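Local coordinates for protein beta-phenylalanine aminotransferase (Variovorax paradoxus, PDB 4AO9) that transfers the amino group of beta-phenylalanine in a reaction that depends on the cofactor pyridoxal-5'-phosphate, at residues 140-145 against 271-276; 173-178 against 202-207; 224-229 against 257-262; 279-284 against 299-304. All blocks are in the same frame, centred on the assembly; numbering follows the deposited sequence.

Overall arrangement
From the N terminus, the chain first meets contact 1 in the loop 140-145 between helix 129-139 and strand 145-149; this loop finds its partner, helix 272-276, only 126 residues later. Two shorter loops lie within that long span, one after the other: contact 2 brings strand 171-175 against the end of strand 198-202, and contact 3 pairs strands 221-226 and 256-260 beside the PLP. Contact 4 follows contact 1 in series, closing the hairpin of strands 282-286 and 296-300. None of the loops cross. Contacts 2, 3 and 4 all reach the same seven-stranded sheet, while contact 1 sits beside contacts 3 and 4 and touches both.

Contact 1. Residues 140-145 against 271-276; sequences FPQIEQ and GLANKL
Q142 and N274 carry the polar half of this contact, amide against amide. N274 ND2 donates to Q142 OE1 over 2.9 Å with an N-H...O angle of 153°, reaching the oxygen well to one side of its C=O bond and somewhat out of plane; the two amides stand 76° apart. The same ND2 also bonds H270 O. A water adds a second link: it accepts from Q142 NE2 at 2.9 Å and from the backbone N of N274. Q142 reaches both because CG sits in the crowded position between its backbone N and carbonyl carbon (chi1 68°) and the chain then bends. Cut back to an alanine, Q142 would lose its whole amide, which is likely to leave N274 ND2 and the water each short of one partner. Van der Waals contacts are few: F140 turns a ring edge to the helix start, its CE1 3.7 Å from G271 N, and P141 CD lies 4.0 Å from N274 ND2. The backbone shapes both partners: I143 N to F140 O, 2.8 Å, closes a type I turn, and a CB on G271, the N-cap residue, would jam against the preceding carbonyl O and crowd F140 CE1. A type I turn after helix 129-139 is thus set against the N-cap and first turn of helix 272-276, beside the central sheet of a class-III aminotransferase.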
# COMPACT_ATOMS: atom_id res chain seq x y z
N PHE A 140 0.81 7.33 -21.29
CA PHE A 140 -0.58 6.92 -21.30
C PHE A 140 -1.45 8.18 -21.32
O PHE A 140 -1.92 8.64 -20.28
CB PHE A 140 -0.88 6.06 -20.06
CG PHE A 140 0.07 4.90 -19.87
CD1 PHE A 140 -0.03 3.76 -20.66
CD2 PHE A 140 1.04 4.93 -18.87
CE1 PHE A 140 0.83 2.67 -20.48
CE2 PHE A 140 1.90 3.85 -18.68
CZ PHE A 140 1.80 2.72 -19.49
N PRO A 141 -1.65 8.76 -22.51
CA PRO A 141 -2.27 10.09 -22.60
C PRO A 141 -3.72 10.19 -22.13
O PRO A 141 -4.23 11.30 -21.93
CB PRO A 141 -2.13 10.44 -24.08
CG PRO A 141 -1.03 9.60 -24.57
CD PRO A 141 -1.14 8.31 -23.82
N GLN A 142 -4.39 9.05 -21.93
CA GLN A 142 -5.70 9.02 -21.29
C GLN A 142 -5.61 9.40 -19.81
O GLN A 142 -6.63 9.60 -19.14
CB GLN A 142 -6.38 7.65 -21.44
CG GLN A 142 -5.69 6.52 -20.67
CD GLN A 142 -4.62 5.80 -21.47
OE1 GLN A 142 -3.76 6.42 -22.11
NE2 GLN A 142 -4.65 4.47 -21.42
N ILE A 143 -4.38 9.51 -19.31
CA ILE A 143 -4.14 9.99 -17.94
C ILE A 143 -3.68 11.45 -18.04
O ILE A 143 -2.54 11.73 -18.42
CB ILE A 143 -3.10 9.11 -17.22
CG1 ILE A 143 -3.61 7.67 -17.12
CG2 ILE A 143 -2.76 9.69 -15.85
CD1 ILE A 143 -2.59 6.69 -16.55
N GLU A 144 -4.60 12.36 -17.75
CA GLU A 144 -4.32 13.80 -17.84
C GLU A 144 -3.61 14.28 -16.58
O GLU A 144 -2.69 15.11 -16.66
CB GLU A 144 -5.61 14.61 -18.06
CG GLU A 144 -6.28 14.25 -19.38
CD GLU A 144 -7.59 14.95 -19.63
OE1 GLU A 144 -8.19 15.57 -18.72
OE2 GLU A 144 -8.03 14.91 -20.80
N GLN A 145 -4.08 13.79 -15.43
CA GLN A 145 -3.36 13.95 -14.16
C GLN A 145 -3.49 12.66 -13.38
O GLN A 145 -4.40 11.87 -13.62
CB GLN A 145 -3.95 15.07 -13.32
CG GLN A 145 -3.85 16.45 -13.93
CD GLN A 145 -4.35 17.51 -12.98
OE1 GLN A 145 -5.30 17.29 -12.24
NE2 GLN A 145 -3.67 18.64 -12.97
N GLY A 271 0.16 0.67 -23.57
CA GLY A 271 -0.84 -0.11 -22.83
C GLY A 271 -1.93 -0.69 -23.70
O GLY A 271 -2.14 -0.27 -24.85
N LEU A 272 -2.66 -1.65 -23.15
CA LEU A 272 -3.67 -2.37 -23.91
C LEU A 272 -4.86 -1.51 -24.33
O LEU A 272 -5.29 -1.60 -25.48
CB LEU A 272 -4.12 -3.62 -23.14
CG LEU A 272 -5.00 -4.60 -23.94
CD1 LEU A 272 -4.35 -5.03 -25.24
CD2 LEU A 272 -5.35 -5.80 -23.09
N ALA A 273 -5.39 -0.68 -23.44
CA ALA A 273 -6.56 0.13 -23.80
C ALA A 273 -6.29 1.02 -25.00
O ALA A 273 -7.13 1.12 -25.90
CB ALA A 273 -7.04 0.95 -22.61
N ASN A 274 -5.10 1.62 -25.05
CA ASN A 274 -4.71 2.43 -26.22
C ASN A 274 -4.59 1.62 -27.50
O ASN A 274 -5.00 2.09 -28.57
CB ASN A 274 -3.43 3.22 -25.95
CG ASN A 274 -3.68 4.43 -25.08
OD1 ASN A 274 -4.71 5.09 -25.22
ND2 ASN A 274 -2.76 4.72 -24.17
N LYS A 275 -4.05 0.41 -27.40
CA LYS A 275 -3.98 -0.49 -28.55
C LYS A 275 -5.38 -0.82 -29.10
O LYS A 275 -5.59 -0.86 -30.33
CB LYS A 275 -3.23 -1.78 -28.19
CG LYS A 275 -2.94 -2.67 -29.39
CD LYS A 275 -1.96 -3.77 -29.04
CE LYS A 275 -1.64 -4.64 -30.26
NZ LYS A 275 -2.79 -5.52 -30.62
N LEU A 276 -6.32 -1.03 -28.18
CA LEU A 276 -7.71 -1.36 -28.54
C LEU A 276 -8.51 -0.14 -28.99
O LEU A 276 -9.58 -0.28 -29.61
CB LEU A 276 -8.42 -2.04 -27.36
CG LEU A 276 -7.82 -3.37 -26.91
CD1 LEU A 276 -8.47 -3.84 -25.61
CD2 LEU A 276 -7.92 -4.45 -28.01
O HOH W 1 -3.60 1.99 -22.55

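Contact 2. Residues 173-178 against 202-207; sequences VVFSGG and LPYNDA
F175 and L202 form the tightly packed part, a parallel bridge at the edge of the sheet. Two straight backbone bonds hold it: L202 N to V174 O at 2.9 Å and S176 N to L202 O at 2.8 Å. L202 O is also approached by F175 CA, in a CA-H...O contact of 3.2 Å. Both side chains leave the same face of the sheet. There the CE2 rim of the F175 ring lies 3.8 Å from L202 CB, while the L202 methyl CD1 meets V173 CG1 at 3.7 Å. Farther along, Y204 brings its ring edge-on to F175 CB, with CD1 3.9 Å away. Its CG lies anti to the backbone N (chi1 -163°), which brings that edge of the ring to F175 CB. F242 meets both rings edge-to-face, and Y204 OH bonds E227 O, so the hydroxyl has a partner just beyond strand 221-226. The other side is looser and partly exposed. Here S176 OG accepts from Y204 N over a longer 3.3 Å, with P203 CA at 3.6 Å. Beyond it, N205 and D206 have left the strand pairing, D206 serving as the N-cap of helix 207-216. The chemistry implies a strand end held by backbone hydrogen bonds, by aromatic and aliphatic packing on the face of F175 and L202, and by one longer hydroxyl bond where solvent begins.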
# COMPACT_ATOMS: atom_id res chain seq x y z
N VAL A 173 -20.18 -1.63 -11.05
CA VAL A 173 -20.18 -2.82 -11.90
C VAL A 173 -18.77 -3.37 -12.04
O VAL A 173 -17.84 -2.65 -12.40
CB VAL A 173 -20.79 -2.52 -13.29
CG1 VAL A 173 -20.61 -3.70 -14.24
CG2 VAL A 173 -22.26 -2.16 -13.15
N VAL A 174 -18.63 -4.65 -11.71
CA VAL A 174 -17.38 -5.40 -11.90
C VAL A 174 -17.72 -6.72 -12.58
O VAL A 174 -18.90 -7.02 -12.83
CB VAL A 174 -16.67 -5.68 -10.55
CG1 VAL A 174 -16.11 -4.37 -9.97
CG2 VAL A 174 -17.61 -6.39 -9.55
N PHE A 175 -16.70 -7.51 -12.89
CA PHE A 175 -16.91 -8.74 -13.65
C PHE A 175 -16.42 -9.97 -12.95
O PHE A 175 -15.43 -9.93 -12.21
CB PHE A 175 -16.39 -8.58 -15.08
CG PHE A 175 -17.08 -7.47 -15.79
CD1 PHE A 175 -16.63 -6.16 -15.65
CD2 PHE A 175 -18.27 -7.70 -16.46
CE1 PHE A 175 -17.34 -5.10 -16.22
CE2 PHE A 175 -18.98 -6.65 -17.03
CZ PHE A 175 -18.51 -5.35 -16.91
N SER A 176 -17.15 -11.07 -13.17
CA SER A 176 -16.80 -12.37 -12.62
C SER A 176 -15.35 -12.68 -12.96
O SER A 176 -14.91 -12.47 -14.09
CB SER A 176 -17.72 -13.45 -13.20
OG SER A 176 -17.59 -13.55 -14.61
N GLY A 177 -14.60 -13.16 -11.96
CA GLY A 177 -13.18 -13.44 -12.14
C GLY A 177 -12.27 -12.22 -12.01
O GLY A 177 -11.05 -12.35 -12.02
N GLY A 178 -12.88 -11.04 -11.87
CA GLY A 178 -12.13 -9.80 -11.76
C GLY A 178 -11.23 -9.77 -10.55
O GLY A 178 -11.62 -10.21 -9.45
N LEU A 202 -21.11 -8.96 -13.00
CA LEU A 202 -21.63 -9.40 -14.29
C LEU A 202 -20.64 -10.34 -14.96
O LEU A 202 -19.45 -10.33 -14.64
CB LEU A 202 -21.89 -8.18 -15.18
CG LEU A 202 -22.91 -7.15 -14.68
CD1 LEU A 202 -23.10 -6.04 -15.72
CD2 LEU A 202 -24.25 -7.80 -14.34
N PRO A 203 -21.11 -11.16 -15.91
CA PRO A 203 -20.18 -12.09 -16.55
C PRO A 203 -19.17 -11.40 -17.47
O PRO A 203 -19.55 -10.59 -18.31
CB PRO A 203 -21.10 -13.02 -17.37
CG PRO A 203 -22.49 -12.68 -16.94
CD PRO A 203 -22.49 -11.31 -16.38
N TYR A 204 -17.89 -11.74 -17.32
CA TYR A 204 -16.88 -11.21 -18.24
C TYR A 204 -17.15 -11.67 -19.67
O TYR A 204 -17.57 -12.81 -19.90
CB TYR A 204 -15.49 -11.67 -17.80
CG TYR A 204 -14.33 -10.89 -18.39
CD1 TYR A 204 -14.10 -9.56 -18.03
CD2 TYR A 204 -13.45 -11.49 -19.28
CE1 TYR A 204 -13.01 -8.85 -18.54
CE2 TYR A 204 -12.36 -10.79 -19.81
CZ TYR A 204 -12.14 -9.48 -19.43
OH TYR A 204 -11.07 -8.78 -19.93
N ASN A 205 -16.93 -10.77 -20.63
CA ASN A 205 -17.07 -11.07 -22.06
C ASN A 205 -18.48 -11.38 -22.52
O ASN A 205 -18.67 -11.99 -23.56
CB ASN A 205 -16.07 -12.16 -22.51
CG ASN A 205 -14.73 -11.58 -22.87
OD1 ASN A 205 -14.65 -10.42 -23.28
ND2 ASN A 205 -13.66 -12.37 -22.74
N ASP A 206 -19.47 -10.95 -21.75
CA ASP A 206 -20.87 -11.05 -22.16
C ASP A 206 -21.39 -9.65 -22.44
O ASP A 206 -21.87 -8.95 -21.54
CB ASP A 206 -21.69 -11.74 -21.07
CG ASP A 206 -23.13 -11.99 -21.48
OD1 ASP A 206 -23.61 -11.39 -22.47
OD2 ASP A 206 -23.78 -12.80 -20.78
N ALA A 207 -21.29 -9.23 -23.70
CA ALA A 207 -21.68 -7.89 -24.12
C ALA A 207 -23.17 -7.64 -23.90
O ALA A 207 -23.56 -6.55 -23.46
CB ALA A 207 -21.30 -7.64 -25.58

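Contact 3. Residues 224-229 against 257-262; sequences VLVEPM and LVFDEV. With PLP (pyridoxal-5'-phosphate), chain C.
D260 is unusual in holding the neighbouring strand and the cofactor at once: its backbone N bonds V226 O over 2.9 Å, and its OD2 stands 2.8 Å from PLP N1. The bond to V226 O comes from above the carbonyl plane, 39° out of it, as the parallel pairing runs out. Farther back, V258 N to V224 O (176° at the hydrogen) and V226 N to V258 O meet their oxygens nearly end-on and keep strands 224-226 and 257-260 in parallel register. With CG anti to the backbone N (chi1 180°), the D260 carboxylate is carried to the pyridine nitrogen. OD1 accepts from V262 N in an Asx turn, and OD2 also bonds H180 and N156, which fixes its rotation. A leucine here would probably leave PLP N1 without its acidic partner and set the turn at V262 free to shift. The ring of F259, on the opposite face of the sheet, is clamped: P228 CG lies over one face, 4.0 Å from CD1; L257 CD2 lies over the other; and V226 CG1 meets the rim at 3.5 Å. L225 CD1 and V258 CG1 pack at 3.6 Å on the D260 side. Around the cofactor, V262 CG1 lies over the PLP ring, 3.5 Å from C4. E227 OE1 comes to 3.5 Å from the methyl C2A, its carboxylate held by Y179 N and G231 N. An aspartate at the pyridine nitrogen is characteristic of fold type I aminotransferases; it probably helps the ring to draw electrons from the bound substrate during transamination.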
# COMPACT_ATOMS: atom_id res chain seq x y z
N VAL A 224 -18.04 1.50 -13.94
CA VAL A 224 -17.81 0.16 -14.47
C VAL A 224 -16.30 -0.04 -14.40
O VAL A 224 -15.56 0.72 -15.01
CB VAL A 224 -18.29 0.05 -15.94
CG1 VAL A 224 -18.00 -1.35 -16.48
CG2 VAL A 224 -19.80 0.38 -16.03
N LEU A 225 -15.87 -1.03 -13.63
CA LEU A 225 -14.44 -1.30 -13.41
C LEU A 225 -14.08 -2.64 -14.04
O LEU A 225 -14.72 -3.66 -13.76
CB LEU A 225 -14.12 -1.29 -11.90
CG LEU A 225 -12.73 -1.79 -11.49
CD1 LEU A 225 -11.63 -0.86 -11.97
CD2 LEU A 225 -12.64 -1.96 -9.97
N VAL A 226 -13.08 -2.64 -14.92
CA VAL A 226 -12.75 -3.84 -15.67
C VAL A 226 -11.27 -3.90 -16.07
O VAL A 226 -10.65 -2.87 -16.37
CB VAL A 226 -13.67 -3.96 -16.93
CG1 VAL A 226 -13.34 -2.87 -17.95
CG2 VAL A 226 -13.60 -5.36 -17.58
N GLU A 227 -10.74 -5.12 -16.08
CA GLU A 227 -9.43 -5.39 -16.69
C GLU A 227 -9.61 -5.62 -18.20
O GLU A 227 -10.46 -6.42 -18.58
CB GLU A 227 -8.84 -6.67 -16.10
CG GLU A 227 -8.56 -6.61 -14.58
CD GLU A 227 -8.51 -8.01 -14.00
OE1 GLU A 227 -7.41 -8.61 -14.02
OE2 GLU A 227 -9.58 -8.50 -13.56
N PRO A 228 -8.84 -4.93 -19.05
CA PRO A 228 -9.00 -5.19 -20.51
C PRO A 228 -8.55 -6.60 -20.92
O PRO A 228 -8.95 -7.08 -21.99
CB PRO A 228 -8.18 -4.10 -21.19
CG PRO A 228 -7.81 -3.13 -20.15
CD PRO A 228 -8.03 -3.72 -18.78
N MET A 229 -7.72 -7.23 -20.09
CA MET A 229 -7.47 -8.67 -20.11
C MET A 229 -7.40 -9.07 -18.65
O MET A 229 -6.63 -8.48 -17.89
CB MET A 229 -6.12 -9.00 -20.79
CG MET A 229 -5.77 -10.48 -20.73
SD MET A 229 -4.02 -10.87 -20.95
CE MET A 229 -3.39 -10.44 -19.32
N LEU A 257 -16.15 4.87 -16.78
CA LEU A 257 -15.48 3.61 -17.07
C LEU A 257 -14.08 3.70 -16.50
O LEU A 257 -13.37 4.68 -16.76
CB LEU A 257 -15.40 3.34 -18.57
CG LEU A 257 -14.64 2.11 -19.07
CD1 LEU A 257 -15.34 0.82 -18.64
CD2 LEU A 257 -14.50 2.18 -20.59
N VAL A 258 -13.69 2.70 -15.72
CA VAL A 258 -12.33 2.62 -15.18
C VAL A 258 -11.67 1.36 -15.69
O VAL A 258 -12.17 0.24 -15.46
CB VAL A 258 -12.33 2.65 -13.63
CG1 VAL A 258 -10.90 2.49 -13.09
CG2 VAL A 258 -12.98 3.93 -13.10
N PHE A 259 -10.57 1.53 -16.43
CA PHE A 259 -9.75 0.39 -16.80
C PHE A 259 -8.66 0.16 -15.77
O PHE A 259 -7.82 1.04 -15.51
CB PHE A 259 -9.10 0.58 -18.18
CG PHE A 259 -10.00 0.29 -19.36
CD1 PHE A 259 -10.93 -0.75 -19.36
CD2 PHE A 259 -9.84 1.04 -20.52
CE1 PHE A 259 -11.71 -1.01 -20.50
CE2 PHE A 259 -10.63 0.80 -21.65
CZ PHE A 259 -11.56 -0.22 -21.64
N ASP A 260 -8.66 -1.05 -15.22
CA ASP A 260 -7.57 -1.51 -14.38
C ASP A 260 -6.47 -2.04 -15.29
O ASP A 260 -6.57 -3.15 -15.81
CB ASP A 260 -8.09 -2.60 -13.42
CG ASP A 260 -7.01 -3.14 -12.50
OD1 ASP A 260 -5.81 -2.93 -12.78
OD2 ASP A 260 -7.36 -3.77 -11.49
N GLU A 261 -5.44 -1.21 -15.49
CA GLU A 261 -4.29 -1.61 -16.32
C GLU A 261 -3.06 -1.87 -15.46
O GLU A 261 -1.92 -1.80 -15.94
CB GLU A 261 -4.01 -0.58 -17.43
CG GLU A 261 -5.17 -0.45 -18.44
CD GLU A 261 -4.68 -0.24 -19.85
OE1 GLU A 261 -4.22 -1.22 -20.46
OE2 GLU A 261 -4.72 0.91 -20.31
N VAL A 262 -3.28 -2.26 -14.21
CA VAL A 262 -2.14 -2.61 -13.35
C VAL A 262 -1.26 -3.66 -14.03
O VAL A 262 -0.04 -3.57 -13.98
CB VAL A 262 -2.60 -3.06 -11.94
CG1 VAL A 262 -1.45 -3.69 -11.15
CG2 VAL A 262 -3.22 -1.89 -11.17
N1 PLP C . -5.19 -5.19 -10.35
C2 PLP C . -4.57 -6.05 -11.16
C2A PLP C . -5.18 -6.28 -12.55
C3 PLP C . -3.40 -6.70 -10.75
O3 PLP C . -2.84 -7.48 -11.54
C4 PLP C . -2.84 -6.47 -9.48
C4A PLP C . -1.54 -7.13 -8.98
C5 PLP C . -3.56 -5.57 -8.65
C6 PLP C . -4.72 -4.96 -9.12
C5A PLP C . -3.09 -5.25 -7.22
O4P PLP C . -1.89 -4.60 -7.11
P PLP C . -1.11 -4.73 -5.70
O1P PLP C . -0.72 -6.25 -5.53
O2P PLP C . -2.08 -4.30 -4.54
O3P PLP C . 0.04 -3.79 -5.80

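Contact 4. Residues 279-284 against 299-304; sequences RSDLTT and GGRADV
D281 meets R301 twice, once by backbone and once by charge. R301 N bonds D281 O almost straight, at 3.0 Å. Beyond it R301 NH1 forms a salt bridge with D281 OD1, 2.9 Å long. The nitrogen arrives from above the carboxylate plane, 45° out of it, though the oxygen lies in the guanidinium plane. Both side chains run the same way, and R301 bends at chi3 (58°), which turns NE and NH2 to D303. These two nitrogens grip that carboxylate side-on, one to each oxygen, with NH2 2.9 Å from OD2. The second oxygen of D281, OD2, is held by L257 N and R247 NH1. L282 comes next, in a non-hydrogen-bonded antiparallel pair with G300; any side chain at G300 would clash with D281 O. L282 CD2 lies beside G299 O and touches V304 CG1 at 3.9 Å, and the CA of L282 makes a CA-H...O contact with G299 O. T283 then forms the hydrogen-bonded pair with G299: T283 N to G299 O at 2.8 Å, and G299 N back to T283 O at 3.1 Å. Its neighbour T284 already faces strand 256-260. Charge and backbone thus act together: backbone hydrogen bonds fasten the hairpin at T283-G299, a backbone bond plus a salt bridge at D281-R301, and a single guanidinium shared between two aspartates that would otherwise probably repel ties the start of helix 302-305 to strand 282-286.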
# COMPACT_ATOMS: atom_id res chain seq x y z
N ARG A 279 -11.12 4.55 -24.70
CA ARG A 279 -10.72 5.53 -23.69
C ARG A 279 -11.56 5.38 -22.43
O ARG A 279 -12.77 5.58 -22.47
CB ARG A 279 -10.87 6.96 -24.24
CG ARG A 279 -10.62 8.06 -23.20
CD ARG A 279 -9.17 8.49 -23.17
NE ARG A 279 -8.87 9.60 -24.09
CZ ARG A 279 -8.47 10.81 -23.71
NH1 ARG A 279 -8.29 11.12 -22.44
NH2 ARG A 279 -8.23 11.74 -24.64
N SER A 280 -10.91 5.03 -21.32
CA SER A 280 -11.59 5.06 -20.02
C SER A 280 -11.49 6.44 -19.36
O SER A 280 -10.58 7.21 -19.65
CB SER A 280 -11.02 3.98 -19.10
OG SER A 280 -9.62 4.15 -18.94
N ASP A 281 -12.44 6.73 -18.47
CA ASP A 281 -12.43 7.97 -17.70
C ASP A 281 -11.32 8.03 -16.67
O ASP A 281 -10.76 9.11 -16.42
CB ASP A 281 -13.78 8.17 -17.04
CG ASP A 281 -14.90 8.24 -18.04
OD1 ASP A 281 -15.10 9.34 -18.61
OD2 ASP A 281 -15.54 7.21 -18.28
N LEU A 282 -10.99 6.88 -16.08
CA LEU A 282 -9.83 6.72 -15.20
C LEU A 282 -9.11 5.44 -15.59
O LEU A 282 -9.71 4.53 -16.18
CB LEU A 282 -10.23 6.65 -13.72
CG LEU A 282 -10.94 7.86 -13.12
CD1 LEU A 282 -11.47 7.52 -11.73
CD2 LEU A 282 -10.03 9.08 -13.05
N THR A 283 -7.83 5.38 -15.22
CA THR A 283 -6.99 4.22 -15.42
C THR A 283 -6.18 4.02 -14.15
O THR A 283 -5.67 4.99 -13.58
CB THR A 283 -6.03 4.46 -16.59
OG1 THR A 283 -6.81 4.64 -17.79
CG2 THR A 283 -5.08 3.27 -16.78
N THR A 284 -6.05 2.76 -13.74
CA THR A 284 -5.15 2.45 -12.63
C THR A 284 -3.92 1.69 -13.15
O THR A 284 -3.99 0.95 -14.14
CB THR A 284 -5.86 1.68 -11.52
OG1 THR A 284 -6.43 0.48 -12.06
CG2 THR A 284 -6.96 2.56 -10.90
N GLY A 299 -5.30 7.71 -12.23
CA GLY A 299 -5.41 8.99 -12.92
C GLY A 299 -6.39 8.91 -14.06
O GLY A 299 -7.03 7.86 -14.27
N GLY A 300 -6.51 10.00 -14.80
CA GLY A 300 -7.45 10.05 -15.91
C GLY A 300 -7.87 11.47 -16.14
O GLY A 300 -7.04 12.37 -16.13
N ARG A 301 -9.16 11.68 -16.33
CA ARG A 301 -9.70 13.02 -16.61
C ARG A 301 -9.32 14.02 -15.54
O ARG A 301 -9.50 13.76 -14.35
CB ARG A 301 -11.23 12.96 -16.68
CG ARG A 301 -11.79 12.35 -17.92
CD ARG A 301 -13.25 11.94 -17.72
NE ARG A 301 -14.10 13.07 -17.32
CZ ARG A 301 -15.43 12.99 -17.19
NH1 ARG A 301 -16.04 11.84 -17.46
NH2 ARG A 301 -16.14 14.05 -16.80
N ALA A 302 -8.79 15.17 -15.96
CA ALA A 302 -8.44 16.23 -15.03
C ALA A 302 -9.63 16.70 -14.19
O ALA A 302 -9.47 17.02 -13.00
CB ALA A 302 -7.81 17.41 -15.78
N ASP A 303 -10.83 16.72 -14.76
CA ASP A 303 -11.99 17.18 -13.98
C ASP A 303 -12.39 16.22 -12.87
O ASP A 303 -12.89 16.65 -11.84
CB ASP A 303 -13.19 17.60 -14.87
CG ASP A 303 -13.80 16.45 -15.66
OD1 ASP A 303 -13.12 15.43 -15.89
OD2 ASP A 303 -14.98 16.57 -16.08
N VAL A 304 -12.12 14.93 -13.05
CA VAL A 304 -12.35 13.96 -11.97
C VAL A 304 -11.22 14.05 -10.95
O VAL A 304 -11.47 14.05 -9.73
CB VAL A 304 -12.51 12.52 -12.53
CG1 VAL A 304 -12.64 11.50 -11.39
CG2 VAL A 304 -13.73 12.45 -13.47